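Local coordinates for protein multicopper oxidase (Arthrobacter sp. FB24, PDB 3GDC) that probably oxidises phenolic substrates one electron at a time at its copper centres and reduces dioxygen to water, as laccases do, at residues K44-A49 against G56-G61; I52-W57 against N170-D175; P140-G145 against V212-P217; E181-N186 against A276-M281. All blocks are in the same frame, centred on the assembly; numbering follows the deposited sequence.

Interaction 1. Residues K44-A49 against G56-G61; sequences KDFEIA and GWSYNG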
# COMPACT_ATOMS: atom_id res chain seq x y z
N LYS A 44 15.11 -4.36 -29.16
CA LYS A 44 16.05 -3.25 -29.23
C LYS A 44 16.94 -3.26 -27.99
O LYS A 44 16.45 -3.45 -26.88
CB LYS A 44 15.30 -1.91 -29.31
CG LYS A 44 16.18 -0.67 -29.47
CD LYS A 44 15.38 0.53 -29.93
CE LYS A 44 16.26 1.77 -30.02
NZ LYS A 44 15.46 3.03 -30.14
N ASP A 45 18.23 -3.03 -28.21
CA ASP A 45 19.19 -2.85 -27.11
C ASP A 45 19.20 -1.41 -26.63
O ASP A 45 19.15 -0.48 -27.44
CB ASP A 45 20.60 -3.23 -27.56
CG ASP A 45 20.77 -4.72 -27.78
OD1 ASP A 45 19.87 -5.51 -27.43
OD2 ASP A 45 21.85 -5.12 -28.29
N PHE A 46 19.28 -1.24 -25.31
CA PHE A 46 19.32 0.06 -24.67
C PHE A 46 20.48 0.07 -23.67
O PHE A 46 20.61 -0.85 -22.87
CB PHE A 46 18.02 0.35 -23.92
CG PHE A 46 16.79 0.34 -24.80
CD1 PHE A 46 16.42 1.49 -25.49
CD2 PHE A 46 16.01 -0.80 -24.92
CE1 PHE A 46 15.26 1.50 -26.31
CE2 PHE A 46 14.86 -0.81 -25.74
CZ PHE A 46 14.48 0.35 -26.42
N GLU A 47 21.30 1.12 -23.71
CA GLU A 47 22.34 1.27 -22.70
C GLU A 47 21.79 2.04 -21.51
O GLU A 47 21.74 3.27 -21.53
CB GLU A 47 23.59 1.96 -23.28
CG GLU A 47 24.74 2.01 -22.27
CD GLU A 47 26.08 2.33 -22.90
OE1 GLU A 47 26.16 2.64 -24.11
OE2 GLU A 47 27.08 2.28 -22.16
N ILE A 48 21.36 1.31 -20.48
CA ILE A 48 20.66 1.92 -19.34
C ILE A 48 21.58 2.47 -18.26
O ILE A 48 21.22 3.40 -17.52
CB ILE A 48 19.61 0.95 -18.74
CG1 ILE A 48 20.24 -0.41 -18.41
CG2 ILE A 48 18.42 0.79 -19.71
CD1 ILE A 48 19.51 -1.22 -17.34
N ALA A 49 22.76 1.87 -18.16
CA ALA A 49 23.82 2.31 -17.26
C ALA A 49 25.13 2.19 -18.05
O ALA A 49 25.20 1.39 -18.99
CB ALA A 49 23.85 1.44 -16.02
N GLY A 56 16.01 -5.14 -24.66
CA GLY A 56 14.61 -4.81 -24.43
C GLY A 56 13.65 -5.32 -25.49
O GLY A 56 14.04 -5.63 -26.62
N TRP A 57 12.40 -5.47 -25.07
CA TRP A 57 11.27 -5.65 -25.95
C TRP A 57 10.48 -4.36 -25.78
O TRP A 57 10.01 -4.06 -24.67
CB TRP A 57 10.42 -6.83 -25.51
CG TRP A 57 11.06 -8.18 -25.66
CD1 TRP A 57 12.13 -8.50 -26.45
CD2 TRP A 57 10.65 -9.39 -25.02
NE1 TRP A 57 12.42 -9.85 -26.33
CE2 TRP A 57 11.52 -10.41 -25.46
CE3 TRP A 57 9.64 -9.70 -24.10
CZ2 TRP A 57 11.41 -11.74 -25.01
CZ3 TRP A 57 9.52 -11.02 -23.67
CH2 TRP A 57 10.41 -12.02 -24.11
N SER A 58 10.33 -3.59 -26.85
CA SER A 58 9.78 -2.25 -26.73
C SER A 58 8.70 -1.97 -27.76
O SER A 58 8.77 -2.47 -28.88
CB SER A 58 10.88 -1.20 -26.87
OG SER A 58 11.43 -1.23 -28.17
N TYR A 59 7.74 -1.16 -27.37
CA TYR A 59 6.78 -0.60 -28.32
C TYR A 59 7.37 0.66 -28.94
O TYR A 59 7.68 1.63 -28.22
CB TYR A 59 5.48 -0.25 -27.60
CG TYR A 59 4.71 -1.39 -27.00
CD1 TYR A 59 4.18 -2.42 -27.80
CD2 TYR A 59 4.44 -1.42 -25.63
CE1 TYR A 59 3.45 -3.46 -27.24
CE2 TYR A 59 3.68 -2.46 -25.06
CZ TYR A 59 3.20 -3.48 -25.88
OH TYR A 59 2.45 -4.50 -25.32
N ASN A 60 7.53 0.65 -30.27
CA ASN A 60 8.07 1.79 -31.03
C ASN A 60 9.48 2.20 -30.61
O ASN A 60 9.86 3.38 -30.72
CB ASN A 60 7.11 3.00 -30.97
CG ASN A 60 5.87 2.82 -31.83
OD1 ASN A 60 5.70 1.79 -32.49
ND2 ASN A 60 4.99 3.81 -31.82
N GLY A 61 10.26 1.23 -30.14
CA GLY A 61 11.69 1.43 -29.87
C GLY A 61 12.01 2.35 -28.71
O GLY A 61 13.09 2.94 -28.66

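Interaction 2. Residues I52-W57 against N170-D175; sequences IIFKGW and NGYNTD. With CA (calcium ion), chain H.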
# COMPACT_ATOMS: atom_id res chain seq x y z
N ILE A 52 26.22 -1.14 -19.58
CA ILE A 52 25.18 -2.13 -19.30
C ILE A 52 24.13 -2.08 -20.40
O ILE A 52 23.37 -1.12 -20.50
CB ILE A 52 24.53 -1.90 -17.91
CG1 ILE A 52 25.59 -1.89 -16.79
CG2 ILE A 52 23.43 -2.94 -17.64
CD1 ILE A 52 26.34 -3.21 -16.57
N ILE A 53 24.12 -3.11 -21.24
CA ILE A 53 23.22 -3.15 -22.39
C ILE A 53 22.03 -4.04 -22.08
O ILE A 53 22.17 -5.25 -21.91
CB ILE A 53 23.92 -3.64 -23.67
CG1 ILE A 53 25.20 -2.84 -23.96
CG2 ILE A 53 22.94 -3.61 -24.86
CD1 ILE A 53 24.99 -1.32 -24.03
N PHE A 54 20.86 -3.41 -21.99
CA PHE A 54 19.62 -4.11 -21.68
C PHE A 54 18.98 -4.53 -23.01
O PHE A 54 18.72 -3.68 -23.86
CB PHE A 54 18.70 -3.20 -20.88
CG PHE A 54 17.43 -3.86 -20.43
CD1 PHE A 54 17.44 -4.73 -19.34
CD2 PHE A 54 16.22 -3.61 -21.08
CE1 PHE A 54 16.26 -5.35 -18.90
CE2 PHE A 54 15.04 -4.22 -20.65
CZ PHE A 54 15.06 -5.09 -19.57
N LYS A 55 18.76 -5.84 -23.18
CA LYS A 55 18.07 -6.36 -24.37
C LYS A 55 16.57 -6.22 -24.13
O LYS A 55 15.95 -7.05 -23.44
CB LYS A 55 18.45 -7.83 -24.63
CG LYS A 55 19.96 -8.08 -24.72
CD LYS A 55 20.28 -9.40 -25.43
CE LYS A 55 19.96 -9.33 -26.93
NZ LYS A 55 20.84 -8.38 -27.67
N GLY A 56 16.01 -5.14 -24.66
CA GLY A 56 14.61 -4.81 -24.43
C GLY A 56 13.65 -5.32 -25.49
O GLY A 56 14.04 -5.63 -26.62
N TRP A 57 12.40 -5.47 -25.07
CA TRP A 57 11.27 -5.65 -25.95
C TRP A 57 10.48 -4.36 -25.78
O TRP A 57 10.01 -4.06 -24.67
CB TRP A 57 10.42 -6.83 -25.51
CG TRP A 57 11.06 -8.18 -25.66
CD1 TRP A 57 12.13 -8.50 -26.45
CD2 TRP A 57 10.65 -9.39 -25.02
NE1 TRP A 57 12.42 -9.85 -26.33
CE2 TRP A 57 11.52 -10.41 -25.46
CE3 TRP A 57 9.64 -9.70 -24.10
CZ2 TRP A 57 11.41 -11.74 -25.01
CZ3 TRP A 57 9.52 -11.02 -23.67
CH2 TRP A 57 10.41 -12.02 -24.11
N ASN A 170 9.82 2.21 -13.40
CA ASN A 170 10.11 0.83 -13.78
C ASN A 170 11.37 0.28 -13.12
O ASN A 170 12.01 0.96 -12.30
CB ASN A 170 10.22 0.69 -15.31
CG ASN A 170 11.47 1.39 -15.87
OD1 ASN A 170 12.26 1.95 -15.11
ND2 ASN A 170 11.65 1.34 -17.19
N GLY A 171 11.70 -0.95 -13.49
CA GLY A 171 12.90 -1.63 -13.00
C GLY A 171 13.52 -2.40 -14.14
O GLY A 171 12.85 -2.76 -15.11
N TYR A 172 14.82 -2.65 -14.02
CA TYR A 172 15.55 -3.42 -15.01
C TYR A 172 16.21 -4.61 -14.36
O TYR A 172 17.04 -4.46 -13.46
CB TYR A 172 16.60 -2.56 -15.72
CG TYR A 172 15.99 -1.47 -16.57
CD1 TYR A 172 15.35 -1.78 -17.77
CD2 TYR A 172 16.03 -0.14 -16.15
CE1 TYR A 172 14.77 -0.78 -18.55
CE2 TYR A 172 15.45 0.87 -16.93
CZ TYR A 172 14.83 0.53 -18.13
OH TYR A 172 14.24 1.49 -18.91
N ASN A 173 15.79 -5.79 -14.81
CA ASN A 173 16.36 -7.06 -14.40
C ASN A 173 17.40 -7.45 -15.44
O ASN A 173 17.07 -7.95 -16.53
CB ASN A 173 15.25 -8.11 -14.28
CG ASN A 173 15.75 -9.47 -13.82
OD1 ASN A 173 16.95 -9.68 -13.64
ND2 ASN A 173 14.82 -10.39 -13.61
N THR A 174 18.67 -7.20 -15.13
CA THR A 174 19.74 -7.35 -16.10
C THR A 174 20.47 -8.71 -16.03
O THR A 174 21.06 -9.13 -17.02
CB THR A 174 20.77 -6.21 -15.98
OG1 THR A 174 21.40 -6.28 -14.70
CG2 THR A 174 20.10 -4.85 -16.13
N ASP A 175 20.42 -9.38 -14.89
CA ASP A 175 21.23 -10.59 -14.69
C ASP A 175 20.42 -11.86 -14.42
O ASP A 175 20.96 -12.86 -13.93
CB ASP A 175 22.30 -10.37 -13.60
CG ASP A 175 21.69 -10.08 -12.21
OD1 ASP A 175 20.54 -10.49 -11.93
OD2 ASP A 175 22.40 -9.45 -11.39
CA CA H . 18.21 -9.80 -11.57
O HOH W 1 21.34 -6.74 -19.45

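Interaction 3. Residues P140-G145 against V212-P217; sequences PHIAKG and VLEYDP. With CU (copper (II) ion), chain D.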
# COMPACT_ATOMS: atom_id res chain seq x y z
N PRO A 140 8.75 -11.55 -17.70
CA PRO A 140 9.63 -10.98 -18.72
C PRO A 140 8.92 -10.16 -19.79
O PRO A 140 9.49 -9.20 -20.30
CB PRO A 140 10.30 -12.20 -19.36
CG PRO A 140 9.44 -13.35 -19.00
CD PRO A 140 8.82 -13.02 -17.69
N HIS A 141 7.68 -10.51 -20.13
CA HIS A 141 6.96 -9.78 -21.18
C HIS A 141 6.62 -8.35 -20.77
O HIS A 141 6.61 -7.46 -21.62
CB HIS A 141 5.75 -10.57 -21.69
CG HIS A 141 6.12 -11.65 -22.65
ND1 HIS A 141 6.19 -11.45 -24.01
CD2 HIS A 141 6.50 -12.94 -22.44
CE1 HIS A 141 6.56 -12.57 -24.60
NE2 HIS A 141 6.77 -13.48 -23.67
N ILE A 142 6.38 -8.12 -19.48
CA ILE A 142 6.22 -6.74 -18.99
C ILE A 142 7.61 -6.15 -18.69
O ILE A 142 7.94 -5.04 -19.13
CB ILE A 142 5.30 -6.66 -17.74
CG1 ILE A 142 3.89 -7.17 -18.08
CG2 ILE A 142 5.21 -5.22 -17.21
CD1 ILE A 142 2.97 -7.33 -16.86
N ALA A 143 8.43 -6.90 -17.95
CA ALA A 143 9.72 -6.39 -17.46
C ALA A 143 10.73 -6.04 -18.56
O ALA A 143 11.58 -5.15 -18.37
CB ALA A 143 10.34 -7.37 -16.46
N LYS A 144 10.65 -6.72 -19.70
CA LYS A 144 11.55 -6.43 -20.81
C LYS A 144 11.26 -5.11 -21.52
O LYS A 144 12.06 -4.65 -22.33
CB LYS A 144 11.62 -7.60 -21.81
CG LYS A 144 12.23 -8.88 -21.22
CD LYS A 144 13.69 -9.03 -21.54
CE LYS A 144 13.90 -9.53 -22.96
NZ LYS A 144 15.36 -9.69 -23.26
N GLY A 145 10.13 -4.47 -21.21
CA GLY A 145 9.92 -3.10 -21.63
C GLY A 145 8.57 -2.81 -22.27
O GLY A 145 8.30 -1.65 -22.62
N VAL A 212 4.94 0.50 -13.20
CA VAL A 212 5.02 -0.80 -13.89
C VAL A 212 6.08 -1.75 -13.30
O VAL A 212 6.35 -2.80 -13.85
CB VAL A 212 5.23 -0.65 -15.41
CG1 VAL A 212 4.14 0.21 -16.01
CG2 VAL A 212 6.62 -0.04 -15.70
N LEU A 213 6.67 -1.35 -12.17
CA LEU A 213 7.76 -2.12 -11.60
C LEU A 213 7.41 -3.59 -11.37
O LEU A 213 6.44 -3.92 -10.69
CB LEU A 213 8.24 -1.47 -10.29
CG LEU A 213 9.34 -2.18 -9.51
CD1 LEU A 213 10.63 -2.25 -10.33
CD2 LEU A 213 9.54 -1.41 -8.21
N GLU A 214 8.20 -4.47 -11.98
CA GLU A 214 8.01 -5.90 -11.81
C GLU A 214 8.90 -6.40 -10.66
O GLU A 214 9.87 -5.73 -10.27
CB GLU A 214 8.34 -6.62 -13.13
CG GLU A 214 8.08 -8.13 -13.14
CD GLU A 214 6.66 -8.46 -12.71
OE1 GLU A 214 5.76 -8.37 -13.58
OE2 GLU A 214 6.44 -8.77 -11.51
N TYR A 215 8.53 -7.57 -10.11
CA TYR A 215 9.31 -8.30 -9.08
C TYR A 215 9.13 -7.73 -7.67
O TYR A 215 8.71 -8.45 -6.75
CB TYR A 215 10.79 -8.45 -9.49
CG TYR A 215 10.99 -9.08 -10.86
CD1 TYR A 215 10.66 -10.41 -11.10
CD2 TYR A 215 11.50 -8.33 -11.93
CE1 TYR A 215 10.83 -10.98 -12.35
CE2 TYR A 215 11.67 -8.90 -13.19
CZ TYR A 215 11.34 -10.22 -13.39
OH TYR A 215 11.50 -10.79 -14.64
N ASP A 216 9.45 -6.45 -7.49
CA ASP A 216 9.23 -5.77 -6.21
C ASP A 216 7.74 -5.44 -6.04
O ASP A 216 7.12 -4.91 -6.97
CB ASP A 216 10.06 -4.49 -6.14
CG ASP A 216 11.56 -4.76 -6.15
OD1 ASP A 216 12.07 -5.29 -5.14
OD2 ASP A 216 12.22 -4.42 -7.16
N PRO A 217 7.16 -5.75 -4.87
CA PRO A 217 5.70 -5.61 -4.73
C PRO A 217 5.16 -4.17 -4.68
O PRO A 217 3.98 -3.96 -4.98
CB PRO A 217 5.39 -6.34 -3.42
CG PRO A 217 6.67 -6.26 -2.63
CD PRO A 217 7.79 -6.26 -3.64
CU CU D . 5.14 -9.86 -25.02

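Interaction 4. Residues E181-N186 against A276-M281; sequences EFYSVN and AELGWM. With CA (calcium ion), chain H.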
# COMPACT_ATOMS: atom_id res chain seq x y z
N GLU A 181 18.10 -4.87 -10.88
CA GLU A 181 19.44 -4.33 -10.66
C GLU A 181 19.46 -2.80 -10.76
O GLU A 181 20.29 -2.12 -10.13
CB GLU A 181 20.43 -4.95 -11.65
CG GLU A 181 20.87 -6.37 -11.30
CD GLU A 181 19.74 -7.39 -11.33
OE1 GLU A 181 19.15 -7.58 -12.41
OE2 GLU A 181 19.45 -8.01 -10.28
N PHE A 182 18.53 -2.26 -11.56
CA PHE A 182 18.36 -0.81 -11.69
C PHE A 182 16.89 -0.41 -11.69
O PHE A 182 16.00 -1.23 -11.93
CB PHE A 182 19.03 -0.28 -12.96
CG PHE A 182 20.51 -0.56 -13.02
CD1 PHE A 182 21.41 0.27 -12.36
CD2 PHE A 182 20.98 -1.67 -13.70
CE1 PHE A 182 22.79 -0.01 -12.40
CE2 PHE A 182 22.36 -1.95 -13.74
CZ PHE A 182 23.25 -1.11 -13.09
N TYR A 183 16.66 0.87 -11.43
CA TYR A 183 15.31 1.45 -11.36
C TYR A 183 15.32 2.78 -12.08
O TYR A 183 16.36 3.43 -12.17
CB TYR A 183 14.87 1.64 -9.91
CG TYR A 183 14.82 0.35 -9.12
CD1 TYR A 183 13.63 -0.36 -8.97
CD2 TYR A 183 15.98 -0.19 -8.53
CE1 TYR A 183 13.58 -1.55 -8.25
CE2 TYR A 183 15.95 -1.38 -7.82
CZ TYR A 183 14.74 -2.06 -7.69
OH TYR A 183 14.69 -3.24 -6.97
N SER A 184 14.18 3.19 -12.63
CA SER A 184 14.15 4.48 -13.30
C SER A 184 12.78 5.11 -13.25
O SER A 184 11.80 4.46 -12.90
CB SER A 184 14.63 4.34 -14.77
OG SER A 184 13.56 4.09 -15.67
N VAL A 185 12.74 6.41 -13.54
CA VAL A 185 11.52 7.05 -14.01
C VAL A 185 11.73 7.44 -15.47
O VAL A 185 12.70 8.13 -15.81
CB VAL A 185 11.05 8.23 -13.11
CG1 VAL A 185 12.21 9.16 -12.72
CG2 VAL A 185 9.95 9.02 -13.81
N ASN A 186 10.84 6.97 -16.33
CA ASN A 186 10.92 7.27 -17.77
C ASN A 186 12.11 6.71 -18.56
O ASN A 186 12.44 7.21 -19.63
CB ASN A 186 10.70 8.78 -18.02
CG ASN A 186 9.27 9.18 -17.79
OD1 ASN A 186 8.41 8.32 -17.57
ND2 ASN A 186 8.99 10.48 -17.83
N ALA A 276 15.95 4.16 -4.89
CA ALA A 276 16.52 5.49 -5.10
C ALA A 276 18.00 5.40 -5.46
O ALA A 276 18.45 6.03 -6.42
CB ALA A 276 16.31 6.36 -3.86
N GLU A 277 18.74 4.60 -4.70
CA GLU A 277 20.18 4.49 -4.85
C GLU A 277 20.59 3.68 -6.07
O GLU A 277 21.76 3.67 -6.47
CB GLU A 277 20.82 3.95 -3.55
CG GLU A 277 20.66 4.94 -2.39
CD GLU A 277 21.73 4.80 -1.31
OE1 GLU A 277 22.19 5.85 -0.80
OE2 GLU A 277 22.10 3.65 -0.98
N LEU A 278 19.60 3.04 -6.70
CA LEU A 278 19.83 2.27 -7.92
C LEU A 278 19.13 2.88 -9.16
O LEU A 278 18.95 2.21 -10.17
CB LEU A 278 19.47 0.80 -7.72
CG LEU A 278 20.37 0.02 -6.75
CD1 LEU A 278 19.82 -1.37 -6.48
CD2 LEU A 278 21.79 -0.03 -7.29
N GLY A 279 18.76 4.16 -9.06
CA GLY A 279 18.41 4.95 -10.24
C GLY A 279 17.13 5.74 -10.19
O GLY A 279 16.94 6.65 -11.00
N TRP A 280 16.24 5.41 -9.25
CA TRP A 280 14.96 6.11 -9.14
C TRP A 280 15.12 7.34 -8.22
O TRP A 280 14.62 7.40 -7.10
CB TRP A 280 13.85 5.10 -8.76
CG TRP A 280 12.42 5.60 -8.51
CD1 TRP A 280 11.39 4.83 -8.03
CD2 TRP A 280 11.89 6.93 -8.66
NE1 TRP A 280 10.26 5.58 -7.88
CE2 TRP A 280 10.53 6.88 -8.25
CE3 TRP A 280 12.41 8.16 -9.09
CZ2 TRP A 280 9.69 7.99 -8.27
CZ3 TRP A 280 11.58 9.27 -9.11
CH2 TRP A 280 10.23 9.18 -8.69
N MET A 281 15.87 8.32 -8.74
CA MET A 281 16.02 9.62 -8.10
C MET A 281 16.32 10.70 -9.13
O MET A 281 16.96 10.44 -10.15
CB MET A 281 17.09 9.60 -6.99
CG MET A 281 18.50 9.33 -7.44
SD MET A 281 19.73 9.43 -6.09
CE MET A 281 19.22 10.88 -5.23
CA CA H . 18.21 -9.80 -11.57

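Interaction 1. Residues K44-A49 against G56-G61
Lys44 and Phe46 on one side, Gly56, Ser58 and Gly61 on the other, meet in the beta hairpin made by strands 33-49 and 52-59. The backbones join at an antiparallel hydrogen-bonded pair: Lys44 N gives to Gly56 O over 3.0 Å, and Gly56 N returns a bond to Lys44 O over 2.8 Å. From this pair the two short strand segments run off in different directions, 105° apart, and side chains carry the rest of the contact. The Phe46 ring turns its edge to the second segment. Phe46 has CG beside its own backbone N (chi1 -60°), and Lys44 CG lies 3.6 Å above one face of its ring, displaced toward the rim. At the edge, Phe46 CZ comes within 3.9 Å of Ser58 OG, and that hydroxyl is bonded to the carbonyl of Val42, further back along the strand of Lys44. Gly56 offers its bare CA to the same edge, 4.2 Å from Phe46 CE2; a CB there would collide with that ring atom, so the close approach depends on a glycine. From CG over the ring face, the extended Lys44 chain brings CD and CE close to Gly61 O. Its ammonium ties the turn after strand 52-59 back to the hairpin, and Phe46 CE1 lies 3.5 Å from the same Gly61 O, which is near the ring plane. Lys44 NZ stands 2.8 Å from Gly61 O, in the carbonyl plane and on a lone pair, with a C=O...N angle of 138°.

Interaction 2. Residues I52-W57 against N170-D175
The calcium-binding loop that follows strand 163-172 is packed against strand 52-59 of the preceding cupredoxin-like domain, where Phe54 is received by Tyr172, Asn173 and Thr174. The heart of the contact is an edge-to-face (T-shaped) aromatic pair. Tyr172 CD1 stands 3.6 Å above the centre of the Phe54 ring, the centroids are 4.9 Å apart, and the planes make 69°. Phe54 points toward the loop, with CG anti to its backbone N (chi1 -176°). At the rim, nearly in the ring plane, Phe54 CE1 meets Asn173 O at 3.6 Å. The methyl of Thr174 finishes the apolar patch: CG2 lies obliquely beside Phe54 CD1, and 4.1 Å from Ile52 CG2, the Ile52 and Thr174 side chains crossing at about a right angle. Beside this patch one water spans the backbones, donating to Ile53 O at 3.0 Å and, weakly, to Thr174 O. The loop also holds the metal. Asn173 OD1 binds calcium at 2.4 Å and Asp175 OD1 at 2.5 Å; Gly176, Asp179 and Glu181 supply the other five oxygens. The Asn173 amide nitrogen is in turn held by Gly177, and the Tyr172 hydroxyl by Gly187 O. Between the two segments there is no direct hydrogen bond, so the domains are held here by packing and one bridging water; Asn173, with O at the Phe54 edge and OD1 on calcium, probably makes the seating of that ring depend on an ordered metal loop.

Interaction 3. Residues P140-G145 against V212-P217
The Tyr215 ring carries Glu214 CG over the centre of one face, 3.5 Å above the plane, and takes Ala143 CB obliquely, 3.8 Å from CE2. Its OH reaches the start of segment 140-145, 4.2 Å from Pro140 N. The second flat group, the His141 imidazole, is on the other side of helix 138-143: ND1 binds copper at 2.2 Å, with His88 and Cys133 completing what matches a type 1 centre of the cupredoxin fold, and Trp57 meets its ring at about 45°. One short helix therefore turns a copper ligand into the first domain and a small methyl toward the 212-217 loop of the second. Glu214 CB packs 4.0 Å from Ala143 CB, a fit that the lack of a longer side chain at Ala143 allows. Ile142 adds a looser contact, CG2 lying 4.3 Å from Val212 O. Glu214 has CG anti to its backbone N (chi1 -175°), and its chain bends at chi2; the acid folds back on its own loop, where OE2 accepts Tyr215 N at 2.8 Å, on the anti side and 26° out of the carboxylate plane. OE1 is bonded to Thr273 OG1 of the second subunit, with a weak bond from Gln250. An alanine at Glu214 would probably leave Tyr215 N and that threonine hydroxyl without their mate and uncover the face of the Tyr215 ring on which CG lies. Apolar across the domain boundary yet polar at its far end, the contact implies that a buried carboxylate couples this loop to the neighbouring subunit.

Interaction 4. Residues E181-N186 against A276-M281
Tyr183 and Leu278 interlock where strand 182-185, at one edge of its sheet within the chain, meets a tight double turn: a type I beta turn from Ala276 to Gly279, then an inverse gamma turn centred on Trp280. The strand starts with a classic beta bulge, Glu181 and Phe182 both facing Tyr172. Leu278 is the main bump. Its CG is beside the backbone N (chi1 -67°); the isobutyl group lies between Glu181 O and the Tyr183 ring, with CB at the ring edge, in plane, 3.7 Å from Tyr183 CD2, and CD1 and CD2 both close to Glu181 O. Leu278 O is gripped from the strand by Tyr183 N, 2.9 Å away and above the carbonyl plane, and by a CA-H...O contact from Phe182 CA at 3.4 Å. Gly279 is the hollow. Tyr183 O sinks against its CA, 3.2 Å away in a second CA-H...O contact, into the place a CB would occupy. Beyond the ring, the Tyr183 hydroxyl is bonded to Asp216, and Phe275 stacks on the tyrosine. An alanine at Tyr183 would probably open a gap beside Leu278 and leave Asp216 without that hydroxyl and Phe275 without its stacking partner. Glu181, just before the strand, grips calcium with both carboxylate oxygens, OE1 also taking the amide of Thr174. At the other end Val185 overhangs the rim of the Trp280 indole, CB over one face. Val185 CG1, between its backbone N and carbonyl carbon, comes within 3.7 Å of Trp280 CZ3.

How the interactions relate
Interactions 1 and 2 share strand 52-59, their centres about 8 Å apart; Phe46 O is 2.7 Å from Phe54 N, a probable hydrogen bond within the hairpin that both contacts use. Trp57, which lies in a segment of each without touching the other, leads to interaction 3: its N is 2.9 Å from Lys144 O, and its CZ3 lies 3.4 Å from His141 ND1, the copper-binding atom. Interactions 2 and 4 meet at the calcium, where Thr174 N is 2.8 Å from Glu181 OE1, and through neighbouring strands 163-172 and 182-185. Leu213 CD1, 3.7 Å from Tyr183 CE1, joins interactions 3 and 4. Together they run from the His-Cys-His copper site, probably type 1, to the calcium loop.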